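Local coordinates for protein xylulose kinase (Bifidobacterium adolescentis ATCC 15703, PDB 3I8B) that probably phosphorylates D-xylulose with ATP to give D-xylulose 5-phosphate, as a sugar kinase of the FGGY family that carries a bound magnesium ion, at residues 17-22 / 60-65; 77-82 / 159-164; 212-217 / 233-238. One frame throughout, in Å; residues are numbered along the deposited sequence.

All three contacts fall within the N-terminal FGGY region, but they make two groups. Contact 1 stands apart, its centre 30 Å from that of contact 2 and 36 Å from that of contact 3. Its segment 17-22 lies on the five-stranded sheet, where the side chain of Val19 is about 8 Å from that of Asp11, a residue predicted to matter for activity. Contacts 2 and 3 have centres only 12 Å apart and are joined through Val238, whose N and O probably hydrogen-bond to Ala162 O (2.8 Å) and Ile164 N (3.3 Å). The magnesium ion, held by Glu190, Leu192 and Thr241, is about 9 Å from the side chains of both Ala163 and Arg214.

Contact 1: 17-22 / 60-65; sequences CKVRVT and GGLDDV
Where Val21 meets Leu62 and Val65 no ring or charged plane takes part; the flat group that comes near is the Gly61 peptide, whose O lies 4.3 Å from Val21 CG2. The guanidinium of Arg20 is on the other face of the strand, bonded to Gly27 O, and the carboxylate of Asp64 is turned to a salt bridge with Arg31. What remains is a meeting of methyl groups. Leu62 reaches the strand with one branch, CD2, which touches two side chains on the same face: it is 3.9 Å from Val21 CG2 and 4.0 Å from Val19 CG1. Val21 divides its methyls between two partners. CG1, anti to the backbone N (chi1 -179°), meets Val65 CG2 at 4.1 Å, while CG2 is given to Leu62. All three pairs approach at a slant.

The chain brings Leu62 and Val65 to the same side through a type I turn, in which Val65 N bonds to Leu62 O at 3.1 Å. Just before it, helix 46-58 ends in a Schellman motif with Gly60 at positive phi. Phe52 and Ala55 of that helix also touch Leu62 and Val19, respectively. The loop carries the chain from the helix into strand 65-72, which is parted from strand 16-23 by strand 6-12, in a mixed sheet of order 3-2-1-4-5, as in the actin-like ATPase (RNase H-like) fold.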
ATOM      1  N   CYS A  17       7.600  -7.798  12.566  1.00 10.54           N
ATOM      2  CA  CYS A  17       7.546  -6.499  13.199  1.00 10.87           C
ATOM      3  C   CYS A  17       8.967  -5.937  13.337  1.00 10.57           C
ATOM      4  O   CYS A  17       9.866  -6.625  13.794  1.00 11.55           O
ATOM      5  CB  CYS A  17       6.893  -6.603  14.571  1.00  8.92           C
ATOM      6  SG  CYS A  17       6.330  -5.000  15.208  1.00 12.17           S
ATOM      7  N   LYS A  18       9.160  -4.688  12.943  1.00 13.71           N
ATOM      8  CA  LYS A  18      10.453  -4.031  13.131  1.00 11.92           C
ATOM      9  C   LYS A  18      10.263  -2.822  14.026  1.00 10.89           C
ATOM     10  O   LYS A  18       9.236  -2.145  13.938  1.00 10.53           O
ATOM     11  CB  LYS A  18      11.042  -3.607  11.791  1.00 11.00           C
ATOM     12  CG  LYS A  18      11.472  -4.792  10.935  1.00 15.15           C
ATOM     13  CD  LYS A  18      11.634  -4.389   9.495  1.00 13.88           C
ATOM     14  CE  LYS A  18      12.141  -5.560   8.666  1.00 18.33           C
ATOM     15  NZ  LYS A  18      11.972  -5.222   7.229  1.00 19.68           N
ATOM     16  N   VAL A  19      11.239  -2.562  14.895  1.00  9.83           N
ATOM     17  CA  VAL A  19      11.201  -1.379  15.759  1.00  8.22           C
ATOM     18  C   VAL A  19      12.484  -0.572  15.589  1.00 10.61           C
ATOM     19  O   VAL A  19      13.577  -1.050  15.894  1.00 13.26           O
ATOM     20  CB  VAL A  19      11.027  -1.745  17.244  1.00 10.41           C
ATOM     21  CG1 VAL A  19      11.112  -0.490  18.103  1.00  9.03           C
ATOM     22  CG2 VAL A  19       9.692  -2.457  17.482  1.00  7.25           C
ATOM     23  N   ARG A  20      12.358   0.644  15.080  1.00  9.87           N
ATOM     24  CA  ARG A  20      13.524   1.472  14.844  1.00 10.04           C
ATOM     25  C   ARG A  20      13.575   2.683  15.784  1.00 10.80           C
ATOM     26  O   ARG A  20      12.960   3.727  15.536  1.00  8.84           O
ATOM     27  CB  ARG A  20      13.563   1.922  13.394  1.00 10.16           C
ATOM     28  CG  ARG A  20      14.906   2.493  12.947  1.00 11.15           C
ATOM     29  CD  ARG A  20      14.703   3.116  11.588  1.00 13.59           C
ATOM     30  NE  ARG A  20      15.913   3.488  10.865  1.00 16.94           N
ATOM     31  CZ  ARG A  20      16.511   4.673  10.951  1.00 16.65           C
ATOM     32  NH1 ARG A  20      16.049   5.597  11.784  1.00 16.53           N
ATOM     33  NH2 ARG A  20      17.584   4.926  10.213  1.00 14.80           N
ATOM     34  N   VAL A  21      14.315   2.544  16.873  1.00 12.10           N
ATOM     35  CA  VAL A  21      14.515   3.680  17.761  1.00 10.61           C
ATOM     36  C   VAL A  21      15.423   4.674  17.041  1.00 11.43           C
ATOM     37  O   VAL A  21      16.526   4.324  16.593  1.00 13.14           O
ATOM     38  CB  VAL A  21      15.106   3.242  19.103  1.00 12.98           C
ATOM     39  CG1 VAL A  21      15.293   4.450  20.022  1.00 11.64           C
ATOM     40  CG2 VAL A  21      14.212   2.183  19.754  1.00 11.15           C
ATOM     41  N   THR A  22      14.968   5.910  16.890  1.00 10.69           N
ATOM     42  CA  THR A  22      15.725   6.819  16.043  1.00 12.67           C
ATOM     43  C   THR A  22      15.842   8.232  16.595  1.00 12.92           C
ATOM     44  O   THR A  22      14.994   8.692  17.365  1.00 11.64           O
ATOM     45  CB  THR A  22      15.228   6.795  14.542  1.00 15.13           C
ATOM     46  OG1 THR A  22      14.742   8.070  14.119  1.00 15.09           O
ATOM     47  CG2 THR A  22      14.186   5.760  14.324  1.00  8.59           C
ATOM     48  N   GLY A  60      16.031  -2.810  22.706  1.00 13.34           N
ATOM     49  CA  GLY A  60      16.445  -2.242  23.981  1.00 16.49           C
ATOM     50  C   GLY A  60      15.357  -1.486  24.728  1.00 13.38           C
ATOM     51  O   GLY A  60      15.644  -0.634  25.575  1.00 12.62           O
ATOM     52  N   GLY A  61      14.098  -1.795  24.431  1.00 11.56           N
ATOM     53  CA  GLY A  61      13.000  -1.122  25.104  1.00 10.46           C
ATOM     54  C   GLY A  61      12.783   0.271  24.561  1.00 12.24           C
ATOM     55  O   GLY A  61      13.548   0.741  23.712  1.00 11.56           O
ATOM     56  N   LEU A  62      11.735   0.927  25.059  1.00 13.02           N
ATOM     57  CA  LEU A  62      11.325   2.240  24.593  1.00  9.63           C
ATOM     58  C   LEU A  62      11.137   3.222  25.765  1.00 11.50           C
ATOM     59  O   LEU A  62      10.409   4.208  25.645  1.00 12.20           O
ATOM     60  CB  LEU A  62      10.007   2.124  23.822  1.00  9.79           C
ATOM     61  CG  LEU A  62       9.915   1.070  22.718  1.00  9.08           C
ATOM     62  CD1 LEU A  62       8.499   0.953  22.165  1.00 11.62           C
ATOM     63  CD2 LEU A  62      10.904   1.404  21.617  1.00  7.66           C
ATOM     64  N   ASP A  63      11.779   2.947  26.894  1.00 11.39           N
ATOM     65  CA  ASP A  63      11.610   3.777  28.084  1.00 11.51           C
ATOM     66  C   ASP A  63      12.100   5.206  27.842  1.00 11.40           C
ATOM     67  O   ASP A  63      11.660   6.133  28.516  1.00 10.67           O
ATOM     68  CB  ASP A  63      12.388   3.210  29.267  1.00 13.00           C
ATOM     69  CG  ASP A  63      11.853   1.886  29.754  1.00 16.74           C
ATOM     70  OD1 ASP A  63      10.687   1.522  29.448  1.00 16.95           O
ATOM     71  OD2 ASP A  63      12.619   1.213  30.477  1.00 16.61           O
ATOM     72  N   ASP A  64      13.019   5.371  26.894  1.00  9.81           N
ATOM     73  CA  ASP A  64      13.584   6.684  26.595  1.00 10.84           C
ATOM     74  C   ASP A  64      13.002   7.314  25.330  1.00 11.70           C
ATOM     75  O   ASP A  64      13.606   8.215  24.740  1.00 10.42           O
ATOM     76  CB  ASP A  64      15.110   6.592  26.475  1.00 14.38           C
ATOM     77  CG  ASP A  64      15.565   5.541  25.453  1.00 14.08           C
ATOM     78  OD1 ASP A  64      14.709   4.843  24.863  1.00 13.63           O
ATOM     79  OD2 ASP A  64      16.792   5.402  25.250  1.00 12.30           O
ATOM     80  N   VAL A  65      11.823   6.851  24.919  1.00  9.87           N
ATOM     81  CA  VAL A  65      11.240   7.297  23.662  1.00  9.78           C
ATOM     82  C   VAL A  65      10.078   8.275  23.889  1.00 11.37           C
ATOM     83  O   VAL A  65       9.202   8.022  24.718  1.00 10.31           O
ATOM     84  CB  VAL A  65      10.812   6.081  22.799  1.00 13.08           C
ATOM     85  CG1 VAL A  65      10.065   6.524  21.567  1.00  8.84           C
ATOM     86  CG2 VAL A  65      12.050   5.250  22.426  1.00 12.09           C
TER

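Contact 2: 77-82 / 159-164; sequences MVILDN and KKIAAI
Strands 78-80 and 163-165 run antiparallel, with Ile79 and Ile164 as a non-hydrogen-bonded pair, Leu80 and Ala163 as a hydrogen-bonded one, and a classic beta bulge where Ala162 and Ala163 both face Leu80. Leu80 N gives a nearly straight bond to Ala163 O (3.1 Å, 173° at the hydrogen). Leu80 O is gripped twice: Ala162 N comes in almost along the C=O axis at 2.8 Å, and Ala163 N, tilted 27° from the carbonyl plane, at 3.2 Å.

On one face the isoleucines gather. Ile79 holds CG1 in the crowded position between its backbone N and carbonyl carbon (chi1 50°), and CD1 beyond it touches Ile161 CD1 and CG1, the two side chains crossing at a slant. The other branch, Ile79 CG2, meets Ile161 CD1 at 3.6 Å and, 4.1 Å away, Ile164 CG1. Ile161, though it precedes the strand, thus fills in next to the pair. On the other face Leu80 and Ala163 meet by their CB atoms.

Beyond the bulge a water also bridges the two segments, accepting from Asn82 N (2.6 Å) and donating to Lys160 O (2.7 Å). The Asn82 amide end turns back so that ND2 lies 3.4 Å from Ala162 CB. Asp81 OD1 accepts from Gln83 N and Asn85 N, just after its own segment.

Helix 167-175 packs against this two-stranded sheet, putting Trp170 on Val78 and both Trp170 and Trp173 on Leu80. Met77 (modelled as selenomethionine) reaches helix 143-153, and segment 233-238 lies next to strand 163-165, with Ile237 touching Ile164.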
HETATM    1  N   MSE A  77      -8.304  -6.737   7.994  1.00  9.02           N
HETATM    2  CA  MSE A  77      -9.513  -6.553   8.795  1.00  8.94           C
HETATM    3  C   MSE A  77      -9.360  -7.112  10.212  1.00  9.45           C
HETATM    4  O   MSE A  77      -9.276  -8.330  10.389  1.00 11.32           O
HETATM    5  CB  MSE A  77     -10.719  -7.234   8.121  1.00  9.65           C
HETATM    6  CG  MSE A  77     -11.991  -7.191   8.963  1.00  9.82           C
HETATM    7 SE   MSE A  77     -13.275  -8.675   8.628  1.00 21.46          SE
HETATM    8  CE  MSE A  77     -12.235 -10.167   9.411  1.00  9.46           C
ATOM      9  N   VAL A  78      -9.340  -6.224  11.206  1.00  7.03           N
ATOM     10  CA  VAL A  78      -9.402  -6.624  12.612  1.00  9.28           C
ATOM     11  C   VAL A  78     -10.777  -6.284  13.202  1.00  9.34           C
ATOM     12  O   VAL A  78     -11.142  -5.106  13.344  1.00  6.04           O
ATOM     13  CB  VAL A  78      -8.314  -5.934  13.477  1.00  8.22           C
ATOM     14  CG1 VAL A  78      -8.393  -6.412  14.941  1.00  6.23           C
ATOM     15  CG2 VAL A  78      -6.918  -6.193  12.910  1.00 10.27           C
ATOM     16  N   ILE A  79     -11.539  -7.306  13.559  1.00  6.68           N
ATOM     17  CA  ILE A  79     -12.834  -7.051  14.181  1.00  6.35           C
ATOM     18  C   ILE A  79     -12.859  -7.424  15.659  1.00 10.12           C
ATOM     19  O   ILE A  79     -12.411  -8.507  16.056  1.00  9.67           O
ATOM     20  CB  ILE A  79     -14.022  -7.687  13.407  1.00  7.84           C
ATOM     21  CG1 ILE A  79     -13.756  -9.166  13.109  1.00 10.33           C
ATOM     22  CG2 ILE A  79     -14.281  -6.930  12.121  1.00  8.36           C
ATOM     23  CD1 ILE A  79     -14.997  -9.907  12.513  1.00  7.13           C
ATOM     24  N   LEU A  80     -13.396  -6.497  16.459  1.00  8.36           N
ATOM     25  CA  LEU A  80     -13.432  -6.593  17.911  1.00  7.88           C
ATOM     26  C   LEU A  80     -14.861  -6.648  18.407  1.00 11.24           C
ATOM     27  O   LEU A  80     -15.751  -5.981  17.841  1.00  9.87           O
ATOM     28  CB  LEU A  80     -12.764  -5.361  18.527  1.00  8.86           C
ATOM     29  CG  LEU A  80     -11.359  -5.038  18.042  1.00  7.29           C
ATOM     30  CD1 LEU A  80     -10.858  -3.748  18.683  1.00  6.61           C
ATOM     31  CD2 LEU A  80     -10.460  -6.228  18.381  1.00  8.21           C
ATOM     32  N   ASP A  81     -15.086  -7.426  19.465  1.00 10.66           N
ATOM     33  CA  ASP A  81     -16.400  -7.472  20.097  1.00 10.96           C
ATOM     34  C   ASP A  81     -16.560  -6.376  21.166  1.00 13.25           C
ATOM     35  O   ASP A  81     -15.669  -5.545  21.341  1.00 11.54           O
ATOM     36  CB  ASP A  81     -16.710  -8.884  20.639  1.00 12.61           C
ATOM     37  CG  ASP A  81     -15.815  -9.302  21.812  1.00 15.21           C
ATOM     38  OD1 ASP A  81     -15.114  -8.459  22.417  1.00 15.90           O
ATOM     39  OD2 ASP A  81     -15.831 -10.507  22.147  1.00 22.46           O
ATOM     40  N   ASN A  82     -17.701  -6.374  21.857  1.00 15.86           N
ATOM     41  CA  ASN A  82     -17.994  -5.432  22.944  1.00 17.49           C
ATOM     42  C   ASN A  82     -16.915  -5.361  24.008  1.00 17.03           C
ATOM     43  O   ASN A  82     -16.796  -4.359  24.709  1.00 17.06           O
ATOM     44  CB  ASN A  82     -19.283  -5.837  23.670  1.00 18.53           C
ATOM     45  CG  ASN A  82     -20.520  -5.464  22.916  1.00 25.44           C
ATOM     46  OD1 ASN A  82     -21.609  -5.970  23.207  1.00 31.44           O
ATOM     47  ND2 ASN A  82     -20.377  -4.575  21.940  1.00 28.78           N
ATOM     48  N   LYS A 159     -22.259 -10.382  13.464  1.00 14.54           N
ATOM     49  CA  LYS A 159     -23.210  -9.743  14.370  1.00 11.19           C
ATOM     50  C   LYS A 159     -22.584  -9.318  15.700  1.00 14.56           C
ATOM     51  O   LYS A 159     -23.169  -8.508  16.421  1.00 13.96           O
ATOM     52  CB  LYS A 159     -24.408 -10.663  14.635  1.00 18.40           C
ATOM     53  CG  LYS A 159     -25.364 -10.811  13.445  1.00 14.64           C
ATOM     54  CD  LYS A 159     -26.520 -11.744  13.807  1.00 21.16           C
ATOM     55  CE  LYS A 159     -27.291 -12.189  12.567  1.00 22.26           C
ATOM     56  NZ  LYS A 159     -28.194 -13.338  12.868  1.00 24.77           N
ATOM     57  N   LYS A 160     -21.410  -9.858  16.031  1.00 11.80           N
ATOM     58  CA  LYS A 160     -20.707  -9.462  17.271  1.00 10.26           C
ATOM     59  C   LYS A 160     -19.822  -8.217  17.095  1.00 11.23           C
ATOM     60  O   LYS A 160     -19.276  -7.691  18.064  1.00  9.98           O
ATOM     61  CB  LYS A 160     -19.826 -10.609  17.791  1.00 12.01           C
ATOM     62  CG  LYS A 160     -20.558 -11.902  18.138  1.00 14.81           C
ATOM     63  CD  LYS A 160     -19.581 -12.900  18.768  1.00 19.15           C
ATOM     64  CE  LYS A 160     -20.129 -14.317  18.736  1.00 28.06           C
ATOM     65  NZ  LYS A 160     -19.260 -15.280  19.478  1.00 28.03           N
ATOM     66  N   ILE A 161     -19.631  -7.786  15.858  1.00 11.45           N
ATOM     67  CA  ILE A 161     -18.733  -6.670  15.588  1.00 11.34           C
ATOM     68  C   ILE A 161     -19.145  -5.436  16.391  1.00 12.89           C
ATOM     69  O   ILE A 161     -20.269  -4.959  16.248  1.00 11.49           O
ATOM     70  CB  ILE A 161     -18.709  -6.325  14.089  1.00  8.28           C
ATOM     71  CG1 ILE A 161     -18.207  -7.523  13.285  1.00 11.09           C
ATOM     72  CG2 ILE A 161     -17.798  -5.118  13.825  1.00 11.59           C
ATOM     73  CD1 ILE A 161     -17.883  -7.215  11.842  1.00  9.83           C
ATOM     74  N   ALA A 162     -18.253  -4.949  17.253  1.00 10.93           N
ATOM     75  CA  ALA A 162     -18.432  -3.656  17.911  1.00  9.89           C
ATOM     76  C   ALA A 162     -17.478  -2.595  17.341  1.00  9.82           C
ATOM     77  O   ALA A 162     -17.724  -1.392  17.455  1.00 12.47           O
ATOM     78  CB  ALA A 162     -18.266  -3.788  19.416  1.00  7.53           C
ATOM     79  N   ALA A 163     -16.380  -3.042  16.737  1.00 11.30           N
ATOM     80  CA  ALA A 163     -15.423  -2.130  16.118  1.00 11.47           C
ATOM     81  C   ALA A 163     -14.687  -2.811  14.965  1.00  9.83           C
ATOM     82  O   ALA A 163     -14.436  -4.009  14.997  1.00  7.27           O
ATOM     83  CB  ALA A 163     -14.408  -1.581  17.170  1.00  7.01           C
ATOM     84  N   ILE A 164     -14.352  -2.041  13.939  1.00  7.07           N
ATOM     85  CA  ILE A 164     -13.514  -2.549  12.869  1.00  8.08           C
ATOM     86  C   ILE A 164     -12.298  -1.647  12.783  1.00  9.60           C
ATOM     87  O   ILE A 164     -12.450  -0.435  12.784  1.00  9.00           O
ATOM     88  CB  ILE A 164     -14.230  -2.499  11.505  1.00  9.80           C
ATOM     89  CG1 ILE A 164     -15.650  -3.085  11.600  1.00  7.78           C
ATOM     90  CG2 ILE A 164     -13.410  -3.251  10.461  1.00  7.48           C
ATOM     91  CD1 ILE A 164     -16.462  -2.868  10.338  1.00 10.37           C
TER
HETATM   92  O   HOH W   1     -19.779  -7.416  20.668  1.00 15.48           O

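Contact 3: 212-217 / 233-238; sequences YRRDLI and HAEAIV
In the helical hairpin formed by helices 214-225 and 227-236, Arg214, near the N-terminal end of the first, reaches the last turn of the second and the residue that follows it. Its arm, extended from CG to NE, brings NH1 to two backbone oxygens: Ile237 O at 2.8 Å, in the carbonyl plane on a lone pair and nearly straight at the hydrogen (170°), and Ala234 O, also at 2.8 Å but more bent (149°). Both oxygens lie at the edge of the guanidinium, close to its plane, so the pair fixes how the group is rotated. The C-terminal end of a helix is the negative end of its dipole, and its last carbonyls lack helical N-H partners, which probably favours a cation here.

Glu235 bends at chi2 and brings OE2 across the Arg214 arm, 3.6 Å from Arg214 CB, though the charged ends stay apart, with Arg214 NE 4.8 Å from Glu235 OE1. An alanine in place of Arg214 would probably leave Ala234 O and Ile237 O without their shared donor and Glu235 OE2 without its contact to Arg214 CD. Deeper in, Ala234 CB sits 3.3 Å from Arg214 O and 4.0 Å from Ile217 CG2. That same Ile217 methyl looks to Ile237 CD1. Arg213 turns instead to Asp215, gripping both its oxygens side-on with NE and NH2.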
ATOM      1  N   TYR A 212     -16.447   8.563   6.742  1.00  9.76           N
ATOM      2  CA  TYR A 212     -16.777   7.141   6.666  1.00  9.83           C
ATOM      3  C   TYR A 212     -18.137   6.962   6.001  1.00 10.66           C
ATOM      4  O   TYR A 212     -19.084   7.702   6.293  1.00 12.43           O
ATOM      5  CB  TYR A 212     -16.819   6.518   8.059  1.00  9.48           C
ATOM      6  CG  TYR A 212     -15.456   6.215   8.645  1.00  9.58           C
ATOM      7  CD1 TYR A 212     -14.576   5.371   7.999  1.00  9.17           C
ATOM      8  CD2 TYR A 212     -15.069   6.757   9.863  1.00 14.37           C
ATOM      9  CE1 TYR A 212     -13.328   5.086   8.540  1.00 11.69           C
ATOM     10  CE2 TYR A 212     -13.824   6.473  10.412  1.00 12.86           C
ATOM     11  CZ  TYR A 212     -12.963   5.641   9.747  1.00  9.54           C
ATOM     12  OH  TYR A 212     -11.727   5.349  10.303  1.00 10.90           O
ATOM     13  N   ARG A 213     -18.218   5.988   5.097  1.00 11.34           N
ATOM     14  CA  ARG A 213     -19.448   5.651   4.395  1.00 13.46           C
ATOM     15  C   ARG A 213     -20.083   4.439   5.083  1.00 11.05           C
ATOM     16  O   ARG A 213     -19.909   3.298   4.659  1.00 11.91           O
ATOM     17  CB  ARG A 213     -19.133   5.346   2.928  1.00 10.40           C
ATOM     18  CG  ARG A 213     -18.744   6.577   2.125  1.00 13.36           C
ATOM     19  CD  ARG A 213     -19.965   7.479   1.878  1.00 14.02           C
ATOM     20  NE  ARG A 213     -21.054   6.744   1.220  1.00 15.05           N
ATOM     21  CZ  ARG A 213     -21.240   6.690  -0.098  1.00 16.14           C
ATOM     22  NH1 ARG A 213     -20.435   7.347  -0.926  1.00 15.80           N
ATOM     23  NH2 ARG A 213     -22.248   5.995  -0.591  1.00 16.16           N
ATOM     24  N   ARG A 214     -20.807   4.701   6.161  1.00 12.17           N
ATOM     25  CA  ARG A 214     -21.405   3.638   6.950  1.00 13.52           C
ATOM     26  C   ARG A 214     -22.502   2.910   6.183  1.00 13.27           C
ATOM     27  O   ARG A 214     -22.848   1.786   6.518  1.00  9.96           O
ATOM     28  CB  ARG A 214     -21.917   4.189   8.285  1.00 13.65           C
ATOM     29  CG  ARG A 214     -20.781   4.557   9.253  1.00 11.58           C
ATOM     30  CD  ARG A 214     -21.286   5.339  10.467  1.00 17.58           C
ATOM     31  NE  ARG A 214     -20.176   5.746  11.329  1.00 10.76           N
ATOM     32  CZ  ARG A 214     -19.662   4.982  12.293  1.00 14.32           C
ATOM     33  NH1 ARG A 214     -20.155   3.763  12.527  1.00  9.54           N
ATOM     34  NH2 ARG A 214     -18.639   5.424  13.008  1.00 12.85           N
ATOM     35  N   ASP A 215     -23.042   3.559   5.153  1.00 13.25           N
ATOM     36  CA  ASP A 215     -24.015   2.913   4.270  1.00 13.60           C
ATOM     37  C   ASP A 215     -23.405   1.765   3.450  1.00 11.93           C
ATOM     38  O   ASP A 215     -24.091   0.797   3.115  1.00 10.48           O
ATOM     39  CB  ASP A 215     -24.675   3.938   3.330  1.00 14.38           C
ATOM     40  CG  ASP A 215     -23.662   4.701   2.482  1.00 17.53           C
ATOM     41  OD1 ASP A 215     -22.652   5.198   3.034  1.00 13.44           O
ATOM     42  OD2 ASP A 215     -23.888   4.824   1.259  1.00 15.52           O
ATOM     43  N   LEU A 216     -22.127   1.884   3.106  1.00 10.98           N
ATOM     44  CA  LEU A 216     -21.457   0.836   2.347  1.00 11.09           C
ATOM     45  C   LEU A 216     -21.165  -0.347   3.267  1.00 11.30           C
ATOM     46  O   LEU A 216     -21.105  -1.494   2.819  1.00 11.05           O
ATOM     47  CB  LEU A 216     -20.182   1.360   1.675  1.00  9.97           C
ATOM     48  CG  LEU A 216     -20.462   2.516   0.711  1.00 12.44           C
ATOM     49  CD1 LEU A 216     -19.166   3.131   0.185  1.00 10.91           C
ATOM     50  CD2 LEU A 216     -21.335   2.045  -0.437  1.00 11.74           C
ATOM     51  N   ILE A 217     -20.998  -0.070   4.555  1.00  8.85           N
ATOM     52  CA  ILE A 217     -20.861  -1.145   5.539  1.00 10.75           C
ATOM     53  C   ILE A 217     -22.212  -1.861   5.728  1.00  9.77           C
ATOM     54  O   ILE A 217     -22.287  -3.078   5.609  1.00 10.64           O
ATOM     55  CB  ILE A 217     -20.318  -0.635   6.896  1.00 11.50           C
ATOM     56  CG1 ILE A 217     -18.887  -0.092   6.726  1.00 11.33           C
ATOM     57  CG2 ILE A 217     -20.358  -1.752   7.923  1.00  9.82           C
ATOM     58  CD1 ILE A 217     -18.323   0.623   7.969  1.00  8.52           C
ATOM     59  N   HIS A 233     -26.690  -1.559  12.904  1.00 10.84           N
ATOM     60  CA  HIS A 233     -25.374  -2.091  13.240  1.00 10.07           C
ATOM     61  C   HIS A 233     -24.285  -1.147  12.721  1.00  9.91           C
ATOM     62  O   HIS A 233     -23.394  -0.750  13.460  1.00 11.78           O
ATOM     63  CB  HIS A 233     -25.210  -3.480  12.613  1.00 10.51           C
ATOM     64  CG  HIS A 233     -24.136  -4.319  13.235  1.00  9.99           C
ATOM     65  ND1 HIS A 233     -23.222  -3.824  14.148  1.00 13.33           N
ATOM     66  CD2 HIS A 233     -23.810  -5.620  13.056  1.00 11.52           C
ATOM     67  CE1 HIS A 233     -22.392  -4.783  14.508  1.00 11.35           C
ATOM     68  NE2 HIS A 233     -22.730  -5.890  13.861  1.00 17.25           N
ATOM     69  N   ALA A 234     -24.363  -0.779  11.445  1.00 10.50           N
ATOM     70  CA  ALA A 234     -23.316   0.027  10.825  1.00 10.03           C
ATOM     71  C   ALA A 234     -23.183   1.401  11.480  1.00 12.42           C
ATOM     72  O   ALA A 234     -22.090   1.964  11.528  1.00  9.13           O
ATOM     73  CB  ALA A 234     -23.544   0.154   9.306  1.00  9.23           C
ATOM     74  N   GLU A 235     -24.291   1.923  12.001  1.00 11.94           N
ATOM     75  CA  GLU A 235     -24.266   3.149  12.789  1.00 12.00           C
ATOM     76  C   GLU A 235     -23.623   2.930  14.140  1.00 11.38           C
ATOM     77  O   GLU A 235     -22.917   3.799  14.635  1.00 14.81           O
ATOM     78  CB  GLU A 235     -25.678   3.714  13.007  1.00 10.74           C
ATOM     79  CG  GLU A 235     -26.263   4.373  11.765  1.00 21.16           C
ATOM     80  CD  GLU A 235     -25.306   5.383  11.135  1.00 25.00           C
ATOM     81  OE1 GLU A 235     -24.871   6.324  11.835  1.00 27.28           O
ATOM     82  OE2 GLU A 235     -24.987   5.235   9.936  1.00 26.71           O
ATOM     83  N   ALA A 236     -23.882   1.782  14.751  1.00 12.90           N
ATOM     84  CA  ALA A 236     -23.402   1.539  16.110  1.00 12.77           C
ATOM     85  C   ALA A 236     -21.898   1.191  16.168  1.00 11.34           C
ATOM     86  O   ALA A 236     -21.269   1.359  17.196  1.00  8.27           O
ATOM     87  CB  ALA A 236     -24.227   0.438  16.766  1.00 14.10           C
ATOM     88  N   ILE A 237     -21.340   0.713  15.063  1.00  9.09           N
ATOM     89  CA  ILE A 237     -19.950   0.230  15.033  1.00  9.45           C
ATOM     90  C   ILE A 237     -18.931   1.349  15.275  1.00 11.89           C
ATOM     91  O   ILE A 237     -19.057   2.440  14.714  1.00 11.37           O
ATOM     92  CB  ILE A 237     -19.649  -0.495  13.691  1.00 10.33           C
ATOM     93  CG1 ILE A 237     -20.285  -1.890  13.701  1.00  9.78           C
ATOM     94  CG2 ILE A 237     -18.131  -0.599  13.436  1.00  8.19           C
ATOM     95  CD1 ILE A 237     -20.410  -2.512  12.306  1.00  9.56           C
ATOM     96  N   VAL A 238     -17.941   1.091  16.130  1.00  9.61           N
ATOM     97  CA  VAL A 238     -16.905   2.086  16.384  1.00 10.83           C
ATOM     98  C   VAL A 238     -15.853   1.944  15.285  1.00 10.31           C
ATOM     99  O   VAL A 238     -15.400   0.841  15.023  1.00  9.32           O
ATOM    100  CB  VAL A 238     -16.241   1.913  17.777  1.00 11.32           C
ATOM    101  CG1 VAL A 238     -15.050   2.865  17.920  1.00  9.42           C
ATOM    102  CG2 VAL A 238     -17.254   2.154  18.894  1.00  8.84           C
TER